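Beta-glucosidase (Saccharopolyspora erythraea D, PDB 5M6G) probably hydrolyses terminal, non-reducing beta-D-glucosyl residues with release of beta-D-glucose, as a family 3 glycoside hydrolase. Local coordinates at residues A[248-252]-A[253-257]; A[301-304]-A[305-309]. One frame throughout, in Å; residues are numbered along the deposited sequence.

Contact 1: A[248-252]-A[253-257]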
ATOM      1  N   THR A 248      20.165  -4.159  -0.136  1.00 12.47           N
ATOM      2  CA  THR A 248      20.362  -2.978   0.697  1.00 13.17           C
ATOM      3  C   THR A 248      21.730  -3.086   1.362  1.00 20.67           C
ATOM      4  O   THR A 248      21.929  -3.895   2.275  1.00 17.02           O
ATOM      5  CB  THR A 248      19.241  -2.856   1.721  1.00 17.33           C
ATOM      6  OG1 THR A 248      18.021  -2.581   1.027  1.00 19.07           O
ATOM      7  CG2 THR A 248      19.527  -1.733   2.694  1.00 15.00           C
ATOM      8  N   GLU A 249      22.678  -2.286   0.886  1.00 15.19           N
ATOM      9  CA  GLU A 249      24.082  -2.439   1.253  1.00 20.06           C
ATOM     10  C   GLU A 249      24.454  -1.287   2.178  1.00 17.74           C
ATOM     11  O   GLU A 249      25.003  -0.280   1.748  1.00 19.79           O
ATOM     12  CB  GLU A 249      24.943  -2.467   0.006  1.00 23.02           C
ATOM     13  CG  GLU A 249      24.396  -3.381  -1.085  1.00 25.79           C
ATOM     14  CD  GLU A 249      25.237  -3.326  -2.351  1.00 35.48           C
ATOM     15  OE1 GLU A 249      26.419  -3.732  -2.292  1.00 37.64           O
ATOM     16  OE2 GLU A 249      24.726  -2.857  -3.394  1.00 24.02           O
ATOM     17  N   ILE A 250      24.123  -1.441   3.464  1.00 16.30           N
ATOM     18  CA  ILE A 250      24.306  -0.405   4.471  1.00 13.83           C
ATOM     19  C   ILE A 250      24.712  -1.066   5.785  1.00 14.55           C
ATOM     20  O   ILE A 250      24.525  -2.265   5.994  1.00 19.94           O
ATOM     21  CB  ILE A 250      23.032   0.452   4.680  1.00 14.11           C
ATOM     22  CG1 ILE A 250      21.911  -0.393   5.287  1.00 16.26           C
ATOM     23  CG2 ILE A 250      22.549   1.083   3.361  1.00 15.38           C
ATOM     24  CD1 ILE A 250      20.621   0.410   5.501  1.00 13.35           C
ATOM     25  N   SER A 251      25.280  -0.264   6.681  1.00 19.62           N
ATOM     26  CA  SER A 251      25.684  -0.786   7.975  1.00 18.19           C
ATOM     27  C   SER A 251      24.458  -1.187   8.793  1.00 22.27           C
ATOM     28  O   SER A 251      23.329  -0.754   8.529  1.00 17.80           O
ATOM     29  CB  SER A 251      26.480   0.260   8.744  1.00 17.50           C
ATOM     30  OG  SER A 251      25.627   1.325   9.118  1.00 18.73           O
ATOM     31  N   GLU A 252      24.687  -2.020   9.813  1.00 17.39           N
ATOM     32  CA  GLU A 252      23.595  -2.320  10.734  1.00 18.31           C
ATOM     33  C   GLU A 252      23.109  -1.057  11.432  1.00 15.56           C
ATOM     34  O   GLU A 252      21.905  -0.895  11.672  1.00 18.40           O
ATOM     35  CB  GLU A 252      24.016  -3.369  11.760  1.00 18.08           C
ATOM     36  CG  GLU A 252      22.846  -3.749  12.660  1.00 19.11           C
ATOM     37  CD  GLU A 252      23.105  -4.984  13.473  1.00 20.59           C
ATOM     38  OE1 GLU A 252      24.152  -5.630  13.255  1.00 18.43           O
ATOM     39  OE2 GLU A 252      22.252  -5.307  14.324  1.00 21.14           O
ATOM     40  N   GLN A 253      24.024  -0.135  11.740  1.00 18.16           N
ATOM     41  CA  GLN A 253      23.611   1.144  12.312  1.00 20.03           C
ATOM     42  C   GLN A 253      22.661   1.889  11.377  1.00 15.80           C
ATOM     43  O   GLN A 253      21.623   2.400  11.814  1.00 18.98           O
ATOM     44  CB  GLN A 253      24.830   2.013  12.620  1.00 19.07           C
ATOM     45  CG  GLN A 253      24.457   3.320  13.294  1.00 24.18           C
ATOM     46  CD  GLN A 253      25.653   4.207  13.571  1.00 42.67           C
ATOM     47  OE1 GLN A 253      26.792   3.861  13.237  1.00 38.00           O
ATOM     48  NE2 GLN A 253      25.402   5.362  14.183  1.00 35.92           N
ATOM     49  N   GLU A 254      23.000   1.972  10.087  1.00 17.90           N
ATOM     50  CA  GLU A 254      22.130   2.687   9.149  1.00 15.02           C
ATOM     51  C   GLU A 254      20.790   1.977   9.005  1.00 15.01           C
ATOM     52  O   GLU A 254      19.736   2.627   8.918  1.00 15.97           O
ATOM     53  CB  GLU A 254      22.807   2.826   7.780  1.00 18.70           C
ATOM     54  CG  GLU A 254      24.033   3.736   7.774  1.00 33.23           C
ATOM     55  CD  GLU A 254      24.825   3.684   6.465  1.00 36.58           C
ATOM     56  OE1 GLU A 254      25.526   2.671   6.189  1.00 27.91           O
ATOM     57  OE2 GLU A 254      24.750   4.673   5.712  1.00 43.81           O
ATOM     58  N   LEU A 255      20.812   0.647   8.963  1.00 17.29           N
ATOM     59  CA  LEU A 255      19.565  -0.107   8.885  1.00 16.89           C
ATOM     60  C   LEU A 255      18.703   0.164  10.108  1.00 15.15           C
ATOM     61  O   LEU A 255      17.499   0.405   9.988  1.00 15.83           O
ATOM     62  CB  LEU A 255      19.863  -1.602   8.745  1.00 12.68           C
ATOM     63  CG  LEU A 255      18.671  -2.545   8.526  1.00 15.18           C
ATOM     64  CD1 LEU A 255      18.135  -2.378   7.115  1.00 15.88           C
ATOM     65  CD2 LEU A 255      19.052  -4.013   8.793  1.00 13.93           C
ATOM     66  N   ARG A 256      19.318   0.168  11.292  1.00 15.70           N
ATOM     67  CA  ARG A 256      18.581   0.386  12.530  1.00 14.58           C
ATOM     68  C   ARG A 256      18.121   1.828  12.682  1.00 17.25           C
ATOM     69  O   ARG A 256      17.058   2.074  13.267  1.00 19.35           O
ATOM     70  CB  ARG A 256      19.439  -0.011  13.732  1.00 17.95           C
ATOM     71  CG  ARG A 256      19.683  -1.499  13.838  1.00 15.83           C
ATOM     72  CD  ARG A 256      20.641  -1.814  14.958  1.00 15.60           C
ATOM     73  NE  ARG A 256      20.585  -3.224  15.334  1.00 16.63           N
ATOM     74  CZ  ARG A 256      19.743  -3.726  16.231  1.00 13.91           C
ATOM     75  NH1 ARG A 256      18.868  -2.937  16.844  1.00 17.07           N
ATOM     76  NH2 ARG A 256      19.762  -5.027  16.509  1.00 16.22           N
ATOM     77  N   GLU A 257      18.900   2.794  12.184  1.00 16.58           N
ATOM     78  CA  GLU A 257      18.535   4.192  12.386  1.00 13.85           C
ATOM     79  C   GLU A 257      17.529   4.697  11.357  1.00 14.67           C
ATOM     80  O   GLU A 257      16.697   5.550  11.690  1.00 17.01           O
ATOM     81  CB  GLU A 257      19.788   5.073  12.369  1.00 18.46           C
ATOM     82  CG  GLU A 257      20.712   4.813  13.546  1.00 22.85           C
ATOM     83  CD  GLU A 257      21.894   5.757  13.571  1.00 31.10           C
ATOM     84  OE1 GLU A 257      22.125   6.422  12.540  1.00 30.12           O
ATOM     85  OE2 GLU A 257      22.592   5.820  14.609  1.00 37.01           O
TER

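Contact 2: A[301-304]-A[305-309]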
ATOM      1  N   LEU A 301      12.965  -6.806  19.334  1.00 15.16           N
ATOM      2  CA  LEU A 301      11.782  -5.957  19.272  1.00 17.52           C
ATOM      3  C   LEU A 301      10.574  -6.592  19.940  1.00 19.00           C
ATOM      4  O   LEU A 301       9.536  -5.928  20.067  1.00 21.65           O
ATOM      5  CB  LEU A 301      11.431  -5.611  17.815  1.00 14.39           C
ATOM      6  CG  LEU A 301      12.492  -4.823  17.036  1.00 23.50           C
ATOM      7  CD1 LEU A 301      11.961  -4.268  15.709  1.00 18.24           C
ATOM      8  CD2 LEU A 301      13.056  -3.714  17.892  1.00 24.99           C
ATOM      9  N   GLY A 302      10.678  -7.855  20.351  1.00 19.01           N
ATOM     10  CA  GLY A 302       9.594  -8.512  21.069  1.00 17.08           C
ATOM     11  C   GLY A 302       8.294  -8.625  20.301  1.00 21.86           C
ATOM     12  O   GLY A 302       7.220  -8.583  20.911  1.00 20.57           O
ATOM     13  N   PHE A 303       8.355  -8.772  18.979  1.00 16.36           N
ATOM     14  CA  PHE A 303       7.139  -8.892  18.179  1.00 16.58           C
ATOM     15  C   PHE A 303       6.476 -10.245  18.422  1.00 15.85           C
ATOM     16  O   PHE A 303       7.070 -11.288  18.129  1.00 15.43           O
ATOM     17  CB  PHE A 303       7.464  -8.727  16.701  1.00 17.55           C
ATOM     18  CG  PHE A 303       6.265  -8.870  15.808  1.00 14.48           C
ATOM     19  CD1 PHE A 303       5.182  -8.023  15.958  1.00 14.34           C
ATOM     20  CD2 PHE A 303       6.237  -9.831  14.804  1.00 13.15           C
ATOM     21  CE1 PHE A 303       4.054  -8.148  15.131  1.00 11.81           C
ATOM     22  CE2 PHE A 303       5.127  -9.960  13.971  1.00 12.63           C
ATOM     23  CZ  PHE A 303       4.033  -9.112  14.135  1.00 10.47           C
ATOM     24  N   THR A 304       5.241 -10.228  18.929  1.00 14.44           N
ATOM     25  CA  THR A 304       4.514 -11.452  19.258  1.00 19.25           C
ATOM     26  C   THR A 304       3.479 -11.834  18.207  1.00 17.04           C
ATOM     27  O   THR A 304       2.697 -12.771  18.430  1.00 15.53           O
ATOM     28  CB  THR A 304       3.809 -11.318  20.610  1.00 18.38           C
ATOM     29  OG1 THR A 304       2.794 -10.306  20.524  1.00 18.13           O
ATOM     30  CG2 THR A 304       4.783 -10.964  21.703  1.00 22.03           C
ATOM     31  N   GLY A 305       3.444 -11.134  17.080  1.00 15.31           N
ATOM     32  CA  GLY A 305       2.412 -11.328  16.088  1.00 14.10           C
ATOM     33  C   GLY A 305       2.812 -12.311  15.011  1.00 14.57           C
ATOM     34  O   GLY A 305       3.723 -13.123  15.173  1.00 12.25           O
ATOM     35  N   LEU A 306       2.131 -12.206  13.876  1.00 14.08           N
ATOM     36  CA  LEU A 306       2.245 -13.170  12.788  1.00 13.27           C
ATOM     37  C   LEU A 306       3.228 -12.639  11.751  1.00 12.15           C
ATOM     38  O   LEU A 306       2.963 -11.608  11.126  1.00 15.82           O
ATOM     39  CB  LEU A 306       0.863 -13.391  12.166  1.00 17.55           C
ATOM     40  CG  LEU A 306       0.531 -14.539  11.215  1.00 15.48           C
ATOM     41  CD1 LEU A 306      -0.987 -14.561  11.020  1.00 10.98           C
ATOM     42  CD2 LEU A 306       1.245 -14.396   9.885  1.00 13.64           C
ATOM     43  N   VAL A 307       4.338 -13.346  11.542  1.00 14.63           N
ATOM     44  CA  VAL A 307       5.297 -12.981  10.501  1.00 10.98           C
ATOM     45  C   VAL A 307       4.942 -13.737   9.224  1.00 13.71           C
ATOM     46  O   VAL A 307       4.964 -14.975   9.194  1.00 13.28           O
ATOM     47  CB  VAL A 307       6.739 -13.283  10.935  1.00 11.98           C
ATOM     48  CG1 VAL A 307       7.705 -12.904   9.816  1.00 11.32           C
ATOM     49  CG2 VAL A 307       7.054 -12.546  12.215  1.00 11.31           C
ATOM     50  N   VAL A 308       4.626 -12.998   8.162  1.00 12.25           N
ATOM     51  CA  VAL A 308       4.216 -13.600   6.899  1.00 13.21           C
ATOM     52  C   VAL A 308       5.265 -13.299   5.836  1.00 13.19           C
ATOM     53  O   VAL A 308       5.875 -12.221   5.833  1.00  9.98           O
ATOM     54  CB  VAL A 308       2.813 -13.108   6.481  1.00 12.54           C
ATOM     55  CG1 VAL A 308       2.808 -11.603   6.233  1.00 10.01           C
ATOM     56  CG2 VAL A 308       2.297 -13.879   5.264  1.00 11.44           C
ATOM     57  N   SER A 309       5.491 -14.263   4.941  1.00 11.60           N
ATOM     58  CA  SER A 309       6.388 -14.049   3.815  1.00 13.53           C
ATOM     59  C   SER A 309       5.729 -13.162   2.756  1.00 14.17           C
ATOM     60  O   SER A 309       4.514 -12.941   2.761  1.00 12.26           O
ATOM     61  CB  SER A 309       6.793 -15.384   3.180  1.00 10.72           C
ATOM     62  OG  SER A 309       5.836 -15.817   2.218  1.00 11.85           O
TER

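Contact 1: A[248-252]-A[253-257]
Ser-251 and Glu-254 grip each other at the start of helix 252-259. Ser-251 OG accepts from Glu-254 N at 2.9 Å. In return, the extended Glu-254 side chain reaches back, and its OE1 accepts from Ser-251 N at 3.0 Å in a nearly straight bond (172°). Ser-251 OG also donates to Glu-254 OE1, at 3.2 Å. Both donors meet OE1 on its anti side, somewhat out of the carboxylate plane. Ser-251 OG sits between its own backbone N and carbonyl carbon (chi1 69°), which brings it to Glu-254 N. Ile-250 lies at an angle across Glu-254 and ends against the next residue, with Ile-250 CD1 3.9 Å from Leu-255 CB. Glu-252, the residue after Ser-251, and Arg-256, one turn further on, run side by side and point the same way. Their flat end groups are nearly coplanar, 25° apart. Arg-256 NE meets Glu-252 OE2 at 2.9 Å, within the guanidinium plane, in a salt bridge; the bond from NH2 is weak. Both charges have further partners on helix 290-300: Tyr-291 bonds Glu-252 OE2, and Glu-300 bridges Arg-256 NH2. The reciprocal Ser-251 and Glu-254 bonds make a capping box, with Ser-251 as N-cap, followed by an i to i+4 salt bridge.

Contact 2: A[301-304]-A[305-309]
The ring of Phe-303 lies against the backbone of Gly-305. Phe-303 CG is anti to the backbone N (chi1 179°), which carries the ring forward along the chain to meet the residue two places on. Gly-305 N lies 3.4 Å above the ring plane, over the ring centre. Gly-305 CA is over the same face, 3.8 Å from the centroid of the Phe-303 ring, in a CH-pi contact. A side chain on Gly-305 would run into the ring: a CB there would clash with Phe-303 CZ. The ring edge meets strand 306-308. Val-307 CG2, anti to its own carbonyl carbon, comes in near the ring plane and touches Phe-303 CE2 at 3.7 Å. Beyond the two segments, Phe-303 also packs on Ile-267, Val-274 and Leu-297. An alanine in place of Phe-303 would remove the ring and is likely to open a gap beside Gly-305 and Val-307. Two carbonyls here have an outside partner: Arg-372 NH1 donates to the oxygens of both Phe-303 and Gly-305. No hydrogen bond joins the two segments. The contact therefore rests on dispersion and CH-pi attraction, with an aromatic face on bare backbone and a methyl group at the edge.

Contacts 1 and 2 follow one another along the chain, both within the family 3 N-terminal domain range. Their centres are 20 Å apart, and their nearest atoms come to about 6 Å without touching. Both lean on helix 290-300: Leu-255 and Arg-256 of contact 1 touch it, as do Phe-303 and Val-307 of contact 2. Contact 1 is at the surface, with the side chain of Ile-250 about 13 Å from a bound magnesium ion. Contact 2 is buried and leads into the sorbitol pocket. The side chain of Leu-306 is about 12 Å from the sorbitol, and Asp-310, a sorbitol-binding residue, follows directly after 305-309.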